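Local coordinates for FAD linked oxidase-like protein (Myceliophthora thermophila, PDB 5K8E), which oxidises the C1 hydroxyl of xylooligosaccharides and related sugars to lactones, using a bicovalently bound FAD and reducing molecular oxygen to hydrogen peroxide, at residues Pro52-Leu57 with Glu340-Lys345; His287-Ala292 with Val311-Trp316. All coordinates share one frame; numbering follows the deposited sequence.

Interaction 1: residues Pro52-Leu57 with Glu340-Lys345; sequences PFNDRL and ETFYSK. With FAD (flavin-adenine dinucleotide), chain D.
An Asx turn in the loop after helix 44-49, where Asn54 OD1 accepts Arg56 N inside a type I turn from Asn54 to Leu57, docks on Glu340-Tyr343 of the chain entering strand 341-349 of the substrate-domain sheet, beside the flavin. One isolated backbone bridge joins the two: Glu340 N gives to Phe53 O and Asp55 N to Glu340 O (2.7 Å). The Asn54 carboxamide continues the pairing. Its CG lies anti to the backbone N (chi1 -172°), which lays the amide on one face of the Phe342 ring, planes 10° apart, Asn54 CG 3.3 Å from Phe342 CE1. Asn54 OD1 also takes Phe342 N (3.3 Å), from the face of its plane opposite to Arg56 N, while Asn54 ND2 gives to Phe342 O (3.0 Å) and to Tyr96 O. Phe342 O is gripped a second time, by Arg56 NE at 2.9 Å, the acceptor lying in the guanidinium plane; the two donors come from opposite faces of that carbonyl. A leucine in place of Asn54 would probably leave Phe342 N and Arg56 N without their shared acceptor and Phe342 O with only Arg56 NE of these two donors, and weaken the turn. On the solvent side a water joins Asp55 OD2, also bonded to Ser339 OG, to Thr341 OG1. Inward, the Phe53 and Phe342 rings meet rim to rim, planes 54° apart, and Phe53 also stacks with His94, covalently linked to FAD. Flavin methyl C8M sits over the centre of the Phe53 ring, 3.4 Å from Phe53 CE2.

Interaction 2: residues His287-Ala292 with Val311-Trp316; sequences HGNASA and VQEHDW. With NAG (2-acetamido-2-deoxy-beta-D-glucopyranose), chain G; NAG (2-acetamido-2-deoxy-beta-D-glucopyranose), chain E.
The contact lies at an N-glycosylated helix start: Asn289, the N-cap of helix 290-304, and Ala290 meet Glu313 on the edge strand 308-314. The glutamate runs out extended beyond CG, bringing OE2 to 3.2 Å from Ala290 N in a weak but nearly straight hydrogen bond (168°); the same oxygen lies 3.2 Å from Asn289 CB. Here the carboxylate faces an amide of the first helical turn, where its negative charge would probably be favoured by the helix dipole. The Ala290 methyl rests against the aliphatic part of Glu313, Ala290 CB to Glu313 CG 3.6 Å, and reaches Val311 CG1 on the same side of the strand. The Asn289 amide is divided between two tasks: OD1 caps the helix by accepting Ala292 N at 2.8 Å, nearly along the C=O axis, while ND2 is bonded covalently to C1 of an N-acetylglucosamine. With chi1 at 61°, CG sits between the backbone N and the carbonyl carbon, which turns OD1 back over the first helical turn. The arrangement belongs to a beta-alpha-beta crossover at one border of the eight-stranded antiparallel sheet: strand 279-286 leads through helix 290-304 into strand 308-314, with strand 234-240 between the two in the sheet. A second N-acetylglucosamine lies along Glu313 and Asp315, its methyl C8 3.7 Å from Glu313 CB. Toward the protein interior, Trp316 presents the edge of its six-membered ring to the face of His287 in an offset edge-to-face pair, planes at 82°, with Trp316 CZ3 3.9 Å from His287 CE1. Both rings also touch Ser172, and Trp316 packs against Tyr143 and Pro231.

Overall arrangement
Both contacts fasten chain to the same eight-stranded antiparallel sheet, but near opposite borders: strand 341-349 in interaction 1 is next to the outermost strand 445-446, and strand 308-314 in interaction 2 is the other outermost strand. Their centres are 34 Å apart and they do not touch; in sequence interaction 2 is nested within the loop closed by interaction 1. Interaction 1 is partly buried, joins residues far apart in the chain, and relies on a dense set of backbone, amide and guanidinium hydrogen bonds beside the flavin. Interaction 2 is a local surface contact, with one weak bond, a small apolar patch, a ring pair and attached sugar.

Interaction 1: residues Pro52-Leu57 with Glu340-Lys345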
loop_
_atom_site.group_PDB
_atom_site.type_symbol
_atom_site.label_atom_id
_atom_site.label_comp_id
_atom_site.label_asym_id
_atom_site.label_seq_id
_atom_site.Cartn_x
_atom_site.Cartn_y
_atom_site.Cartn_z
ATOM N N PRO A 52 13.017 10.269 -4.845
ATOM C CA PRO A 52 11.906 9.819 -4.013
ATOM C C PRO A 52 10.597 9.986 -4.761
ATOM O O PRO A 52 10.545 10.748 -5.731
ATOM C CB PRO A 52 11.957 10.789 -2.842
ATOM C CG PRO A 52 12.461 12.059 -3.454
ATOM C CD PRO A 52 13.412 11.655 -4.546
ATOM N N PHE A 53 9.538 9.301 -4.338
ATOM C CA PHE A 53 8.201 9.694 -4.774
ATOM C C PHE A 53 7.821 10.989 -4.050
ATOM O O PHE A 53 7.212 11.900 -4.632
ATOM C CB PHE A 53 7.136 8.636 -4.498
ATOM C CG PHE A 53 5.747 9.149 -4.693
ATOM C CD1 PHE A 53 5.301 9.493 -5.965
ATOM C CD2 PHE A 53 4.909 9.368 -3.614
ATOM C CE1 PHE A 53 4.036 10.013 -6.154
ATOM C CE2 PHE A 53 3.633 9.891 -3.801
ATOM C CZ PHE A 53 3.202 10.214 -5.074
ATOM N N ASN A 54 8.162 11.044 -2.776
ATOM C CA ASN A 54 7.861 12.210 -1.951
ATOM C C ASN A 54 9.070 13.139 -1.945
ATOM O O ASN A 54 10.076 12.859 -1.304
ATOM C CB ASN A 54 7.485 11.779 -0.531
ATOM C CG ASN A 54 6.970 12.935 0.325
ATOM O OD1 ASN A 54 7.039 14.115 -0.058
ATOM N ND2 ASN A 54 6.437 12.593 1.498
ATOM N N ASP A 55 8.972 14.249 -2.675
ATOM C CA ASP A 55 10.090 15.179 -2.797
ATOM C C ASP A 55 10.425 15.887 -1.500
ATOM O O ASP A 55 11.438 16.555 -1.424
ATOM C CB ASP A 55 9.829 16.220 -3.891
ATOM C CG ASP A 55 9.886 15.625 -5.265
ATOM O OD1 ASP A 55 10.813 14.845 -5.540
ATOM O OD2 ASP A 55 8.990 15.907 -6.074
ATOM N N ARG A 56 9.583 15.730 -0.485
ATOM C CA ARG A 56 9.910 16.200 0.848
ATOM C C ARG A 56 11.042 15.387 1.481
ATOM O O ARG A 56 11.703 15.890 2.375
ATOM C CB ARG A 56 8.668 16.150 1.744
ATOM C CG ARG A 56 8.795 16.883 3.061
ATOM C CD ARG A 56 7.484 16.843 3.853
ATOM N NE ARG A 56 7.156 15.505 4.357
ATOM C CZ ARG A 56 7.751 14.902 5.394
ATOM N NH1 ARG A 56 8.737 15.488 6.063
ATOM N NH2 ARG A 56 7.363 13.692 5.770
ATOM N N LEU A 57 11.274 14.151 1.019
ATOM C CA LEU A 57 12.243 13.267 1.644
ATOM C C LEU A 57 13.231 12.625 0.656
ATOM O O LEU A 57 13.192 11.418 0.444
ATOM C CB LEU A 57 11.510 12.168 2.407
ATOM C CG LEU A 57 10.547 12.608 3.512
ATOM C CD1 LEU A 57 9.672 11.426 3.914
ATOM C CD2 LEU A 57 11.293 13.198 4.711
ATOM N N GLU A 340 5.520 13.990 -5.768
ATOM C CA GLU A 340 4.722 15.012 -5.116
ATOM C C GLU A 340 5.443 15.423 -3.841
ATOM O O GLU A 340 6.404 14.783 -3.438
ATOM C CB GLU A 340 3.318 14.474 -4.808
ATOM C CG GLU A 340 2.597 14.001 -6.051
ATOM C CD GLU A 340 1.154 13.610 -5.822
ATOM O OE1 GLU A 340 0.659 13.594 -4.673
ATOM O OE2 GLU A 340 0.506 13.315 -6.837
ATOM N N THR A 341 4.991 16.509 -3.229
ATOM C CA THR A 341 5.536 16.983 -1.960
ATOM C C THR A 341 4.392 16.976 -0.962
ATOM O O THR A 341 3.376 17.649 -1.174
ATOM C CB THR A 341 6.088 18.409 -2.100
ATOM O OG1 THR A 341 7.129 18.419 -3.086
ATOM C CG2 THR A 341 6.636 18.943 -0.765
ATOM N N PHE A 342 4.548 16.216 0.118
ATOM C CA PHE A 342 3.434 15.979 1.022
ATOM C C PHE A 342 3.831 15.398 2.375
ATOM O O PHE A 342 4.963 14.925 2.574
ATOM C CB PHE A 342 2.428 15.033 0.349
ATOM C CG PHE A 342 2.962 13.647 0.114
ATOM C CD1 PHE A 342 3.684 13.358 -1.022
ATOM C CD2 PHE A 342 2.720 12.627 1.025
ATOM C CE1 PHE A 342 4.160 12.085 -1.258
ATOM C CE2 PHE A 342 3.211 11.351 0.803
ATOM C CZ PHE A 342 3.932 11.086 -0.339
ATOM N N TYR A 343 2.878 15.462 3.298
ATOM C CA TYR A 343 2.874 14.628 4.505
ATOM C C TYR A 343 1.610 13.766 4.478
ATOM O O TYR A 343 0.574 14.202 3.986
ATOM C CB TYR A 343 2.916 15.491 5.773
ATOM C CG TYR A 343 2.966 14.675 7.071
ATOM C CD1 TYR A 343 3.935 13.710 7.266
ATOM C CD2 TYR A 343 2.042 14.878 8.091
ATOM C CE1 TYR A 343 3.984 12.967 8.428
ATOM C CE2 TYR A 343 2.086 14.140 9.265
ATOM C CZ TYR A 343 3.064 13.190 9.426
ATOM O OH TYR A 343 3.121 12.432 10.563
ATOM N N SER A 344 1.706 12.542 4.987
ATOM C CA SER A 344 0.576 11.622 5.012
ATOM C C SER A 344 0.553 10.816 6.299
ATOM O O SER A 344 1.594 10.504 6.873
ATOM C CB SER A 344 0.637 10.660 3.810
ATOM O OG SER A 344 -0.442 9.743 3.806
ATOM N N LYS A 345 -0.660 10.500 6.744
ATOM C CA LYS A 345 -0.899 9.573 7.850
ATOM C C LYS A 345 -1.934 8.550 7.395
ATOM O O LYS A 345 -2.611 8.725 6.370
ATOM C CB LYS A 345 -1.403 10.308 9.107
ATOM C CG LYS A 345 -0.436 11.340 9.666
ATOM C CD LYS A 345 -0.870 11.922 11.019
ATOM C CE LYS A 345 -0.421 11.067 12.195
ATOM N NZ LYS A 345 1.049 11.162 12.481
HETATM P PA FAD D . 9.245 1.292 -2.604
HETATM O O1A FAD D . 10.138 0.857 -3.750
HETATM O O2A FAD D . 9.513 2.631 -1.996
HETATM O O5B FAD D . 9.252 0.117 -1.495
HETATM C C5B FAD D . 8.490 0.258 -0.283
HETATM C C4B FAD D . 9.015 -0.673 0.808
HETATM O O4B FAD D . 8.951 -2.033 0.349
HETATM C C3B FAD D . 10.466 -0.394 1.152
HETATM O O3B FAD D . 10.702 -0.681 2.530
HETATM C C2B FAD D . 11.198 -1.375 0.271
HETATM O O2B FAD D . 12.521 -1.680 0.712
HETATM C C1B FAD D . 10.265 -2.570 0.284
HETATM N N9A FAD D . 10.424 -3.400 -0.923
HETATM C C8A FAD D . 10.276 -3.026 -2.211
HETATM N N7A FAD D . 10.501 -4.072 -3.039
HETATM C C5A FAD D . 10.798 -5.126 -2.246
HETATM C C6A FAD D . 11.151 -6.534 -2.457
HETATM N N6A FAD D . 11.214 -6.984 -3.719
HETATM N N1A FAD D . 11.391 -7.325 -1.394
HETATM C C2A FAD D . 11.329 -6.853 -0.139
HETATM N N3A FAD D . 11.007 -5.572 0.148
HETATM C C4A FAD D . 10.734 -4.689 -0.860
HETATM N N1 FAD D . -1.547 1.711 -1.577
HETATM C C2 FAD D . -2.734 1.025 -1.539
HETATM O O2 FAD D . -2.905 0.141 -0.655
HETATM N N3 FAD D . -3.727 1.275 -2.425
HETATM C C4 FAD D . -3.606 2.194 -3.400
HETATM O O4 FAD D . -4.535 2.408 -4.204
HETATM C C4X FAD D . -2.350 2.978 -3.513
HETATM N N5 FAD D . -2.161 3.935 -4.465
HETATM C C5X FAD D . -0.985 4.626 -4.556
HETATM C C6 FAD D . -0.781 5.590 -5.551
HETATM C C7 FAD D . 0.415 6.312 -5.637
HETATM C C7M FAD D . 0.547 7.345 -6.740
HETATM C C8 FAD D . 1.514 6.030 -4.662
HETATM C C8M FAD D . 2.868 6.734 -4.668
HETATM C C9 FAD D . 1.304 5.069 -3.677
HETATM C C9A FAD D . 0.109 4.353 -3.580
HETATM N N10 FAD D . -0.108 3.395 -2.558
HETATM C C10 FAD D . -1.315 2.679 -2.514
HETATM C "C1'" FAD D . 0.917 3.083 -1.551
HETATM C "C2'" FAD D . 1.823 1.955 -1.955
HETATM O "O2'" FAD D . 1.053 0.776 -1.789
HETATM C "C3'" FAD D . 3.039 1.945 -1.047
HETATM O "O3'" FAD D . 3.697 3.204 -1.205
HETATM C "C4'" FAD D . 3.962 0.793 -1.414
HETATM O "O4'" FAD D . 4.696 0.289 -0.284
HETATM C "C5'" FAD D . 4.920 1.246 -2.499
HETATM O "O5'" FAD D . 5.539 0.105 -3.117
HETATM P P FAD D . 6.791 0.429 -4.038
HETATM O O1P FAD D . 7.425 -0.885 -4.440
HETATM O O2P FAD D . 6.350 1.386 -5.096
HETATM O O3P FAD D . 7.682 1.295 -3.001
HETATM O O HOH W 1 7.028 17.811 -5.769
#

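Interaction 2: residues His287-Ala292 with Val311-Trp316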
loop_
_atom_site.group_PDB
_atom_site.type_symbol
_atom_site.label_atom_id
_atom_site.label_comp_id
_atom_site.label_asym_id
_atom_site.label_seq_id
_atom_site.Cartn_x
_atom_site.Cartn_y
_atom_site.Cartn_z
ATOM N N HIS A 287 -18.644 -4.447 -9.515
ATOM C CA HIS A 287 -18.235 -5.508 -10.427
ATOM C C HIS A 287 -19.459 -6.120 -11.079
ATOM O O HIS A 287 -19.925 -7.188 -10.687
ATOM C CB HIS A 287 -17.410 -6.542 -9.688
ATOM C CG HIS A 287 -16.045 -6.060 -9.338
ATOM N ND1 HIS A 287 -14.947 -6.886 -9.340
ATOM C CD2 HIS A 287 -15.589 -4.827 -9.018
ATOM C CE1 HIS A 287 -13.874 -6.193 -9.003
ATOM N NE2 HIS A 287 -14.237 -4.939 -8.800
ATOM N N GLY A 288 -19.969 -5.401 -12.070
ATOM C CA GLY A 288 -21.213 -5.726 -12.743
ATOM C C GLY A 288 -21.681 -4.510 -13.535
ATOM O O GLY A 288 -20.996 -3.486 -13.556
ATOM N N ASN A 289 -22.850 -4.620 -14.165
ATOM C CA ASN A 289 -23.373 -3.558 -15.023
ATOM C C ASN A 289 -24.143 -2.486 -14.247
ATOM O O ASN A 289 -24.386 -2.623 -13.049
ATOM C CB ASN A 289 -24.224 -4.145 -16.162
ATOM C CG ASN A 289 -25.430 -4.929 -15.673
ATOM O OD1 ASN A 289 -26.026 -4.617 -14.644
ATOM N ND2 ASN A 289 -25.806 -5.948 -16.433
ATOM N N ALA A 290 -24.522 -1.425 -14.948
ATOM C CA ALA A 290 -25.178 -0.264 -14.350
ATOM C C ALA A 290 -26.513 -0.574 -13.695
ATOM O O ALA A 290 -26.801 -0.035 -12.637
ATOM C CB ALA A 290 -25.358 0.828 -15.395
ATOM N N SER A 291 -27.342 -1.404 -14.333
ATOM C CA SER A 291 -28.649 -1.765 -13.764
ATOM C C SER A 291 -28.499 -2.618 -12.506
ATOM O O SER A 291 -29.247 -2.449 -11.554
ATOM C CB SER A 291 -29.553 -2.471 -14.794
ATOM O OG SER A 291 -28.867 -3.515 -15.454
ATOM N N ALA A 292 -27.528 -3.527 -12.496
ATOM C CA ALA A 292 -27.215 -4.277 -11.284
ATOM C C ALA A 292 -26.797 -3.319 -10.161
ATOM O O ALA A 292 -27.231 -3.449 -9.014
ATOM C CB ALA A 292 -26.118 -5.288 -11.564
ATOM N N VAL A 311 -22.622 7.618 -13.300
ATOM C CA VAL A 311 -22.671 6.178 -13.425
ATOM C C VAL A 311 -22.088 5.825 -14.786
ATOM O O VAL A 311 -22.622 6.241 -15.799
ATOM C CB VAL A 311 -24.109 5.673 -13.323
ATOM C CG1 VAL A 311 -24.156 4.167 -13.540
ATOM C CG2 VAL A 311 -24.699 6.063 -11.971
ATOM N N GLN A 312 -20.987 5.079 -14.808
ATOM C CA GLN A 312 -20.301 4.748 -16.062
ATOM C C GLN A 312 -19.942 3.278 -16.099
ATOM O O GLN A 312 -19.226 2.803 -15.221
ATOM C CB GLN A 312 -19.004 5.548 -16.176
ATOM C CG GLN A 312 -19.173 7.051 -16.343
ATOM C CD GLN A 312 -17.842 7.793 -16.283
ATOM O OE1 GLN A 312 -16.793 7.275 -16.693
ATOM N NE2 GLN A 312 -17.878 9.017 -15.770
ATOM N N GLU A 313 -20.407 2.557 -17.119
ATOM C CA GLU A 313 -19.984 1.170 -17.307
ATOM C C GLU A 313 -18.662 1.148 -18.055
ATOM O O GLU A 313 -18.423 1.981 -18.913
ATOM C CB GLU A 313 -21.017 0.381 -18.096
ATOM C CG GLU A 313 -22.370 0.311 -17.417
ATOM C CD GLU A 313 -23.398 -0.411 -18.259
ATOM O OE1 GLU A 313 -24.036 0.238 -19.123
ATOM O OE2 GLU A 313 -23.562 -1.631 -18.043
ATOM N N HIS A 314 -17.819 0.178 -17.733
ATOM C CA HIS A 314 -16.476 0.091 -18.289
ATOM C C HIS A 314 -16.143 -1.358 -18.588
ATOM O O HIS A 314 -16.663 -2.259 -17.928
ATOM C CB HIS A 314 -15.439 0.582 -17.262
ATOM C CG HIS A 314 -15.668 1.974 -16.750
ATOM N ND1 HIS A 314 -15.414 3.102 -17.502
ATOM C CD2 HIS A 314 -16.088 2.417 -15.540
ATOM C CE1 HIS A 314 -15.691 4.177 -16.787
ATOM N NE2 HIS A 314 -16.098 3.789 -15.592
ATOM N N ASP A 315 -15.247 -1.594 -19.541
ATOM C CA ASP A 315 -14.539 -2.876 -19.560
ATOM C C ASP A 315 -13.515 -2.835 -18.424
ATOM O O ASP A 315 -13.310 -1.788 -17.819
ATOM C CB ASP A 315 -13.915 -3.203 -20.934
ATOM C CG ASP A 315 -12.685 -2.357 -21.291
ATOM O OD1 ASP A 315 -12.104 -1.646 -20.463
ATOM O OD2 ASP A 315 -12.260 -2.439 -22.453
ATOM N N TRP A 316 -12.894 -3.969 -18.132
ATOM C CA TRP A 316 -11.985 -4.095 -16.986
ATOM C C TRP A 316 -10.866 -3.040 -16.942
ATOM O O TRP A 316 -10.659 -2.383 -15.919
ATOM C CB TRP A 316 -11.376 -5.495 -16.957
ATOM C CG TRP A 316 -10.417 -5.684 -15.827
ATOM C CD1 TRP A 316 -9.066 -5.797 -15.917
ATOM C CD2 TRP A 316 -10.737 -5.774 -14.434
ATOM N NE1 TRP A 316 -8.521 -5.962 -14.673
ATOM C CE2 TRP A 316 -9.523 -5.942 -13.741
ATOM C CE3 TRP A 316 -11.935 -5.726 -13.705
ATOM C CZ2 TRP A 316 -9.464 -6.058 -12.352
ATOM C CZ3 TRP A 316 -11.880 -5.846 -12.323
ATOM C CH2 TRP A 316 -10.648 -6.011 -11.659
HETATM C C1 NAG G . -26.931 -6.770 -16.064
HETATM C C2 NAG G . -27.431 -7.294 -17.411
HETATM C C3 NAG G . -28.463 -8.402 -17.236
HETATM C C4 NAG G . -28.013 -9.458 -16.230
HETATM C C5 NAG G . -27.382 -8.849 -14.985
HETATM C C6 NAG G . -26.643 -9.920 -14.200
HETATM C C7 NAG G . -27.529 -5.955 -19.459
HETATM C C8 NAG G . -28.123 -4.782 -20.181
HETATM N N2 NAG G . -27.943 -6.187 -18.215
HETATM O O3 NAG G . -28.620 -9.058 -18.472
HETATM O O4 NAG G . -29.124 -10.247 -15.850
HETATM O O5 NAG G . -26.437 -7.858 -15.320
HETATM O O6 NAG G . -26.597 -9.520 -12.852
HETATM O O7 NAG G . -26.698 -6.659 -20.034
HETATM C C1 NAG E . -18.499 -4.483 -21.372
HETATM C C2 NAG E . -18.330 -3.148 -22.094
HETATM C C3 NAG E . -17.852 -3.344 -23.539
HETATM C C4 NAG E . -16.628 -4.259 -23.610
HETATM C C5 NAG E . -16.887 -5.550 -22.840
HETATM C C6 NAG E . -15.604 -6.365 -22.723
HETATM C C7 NAG E . -19.698 -1.164 -21.584
HETATM C C8 NAG E . -21.058 -0.525 -21.633
HETATM N N2 NAG E . -19.586 -2.406 -22.062
HETATM O O3 NAG E . -17.538 -2.088 -24.101
HETATM O O4 NAG E . -16.277 -4.574 -24.946
HETATM O O5 NAG E . -17.325 -5.264 -21.532
HETATM O O6 NAG E . -15.770 -7.402 -21.779
HETATM O O7 NAG E . -18.758 -0.528 -21.117
#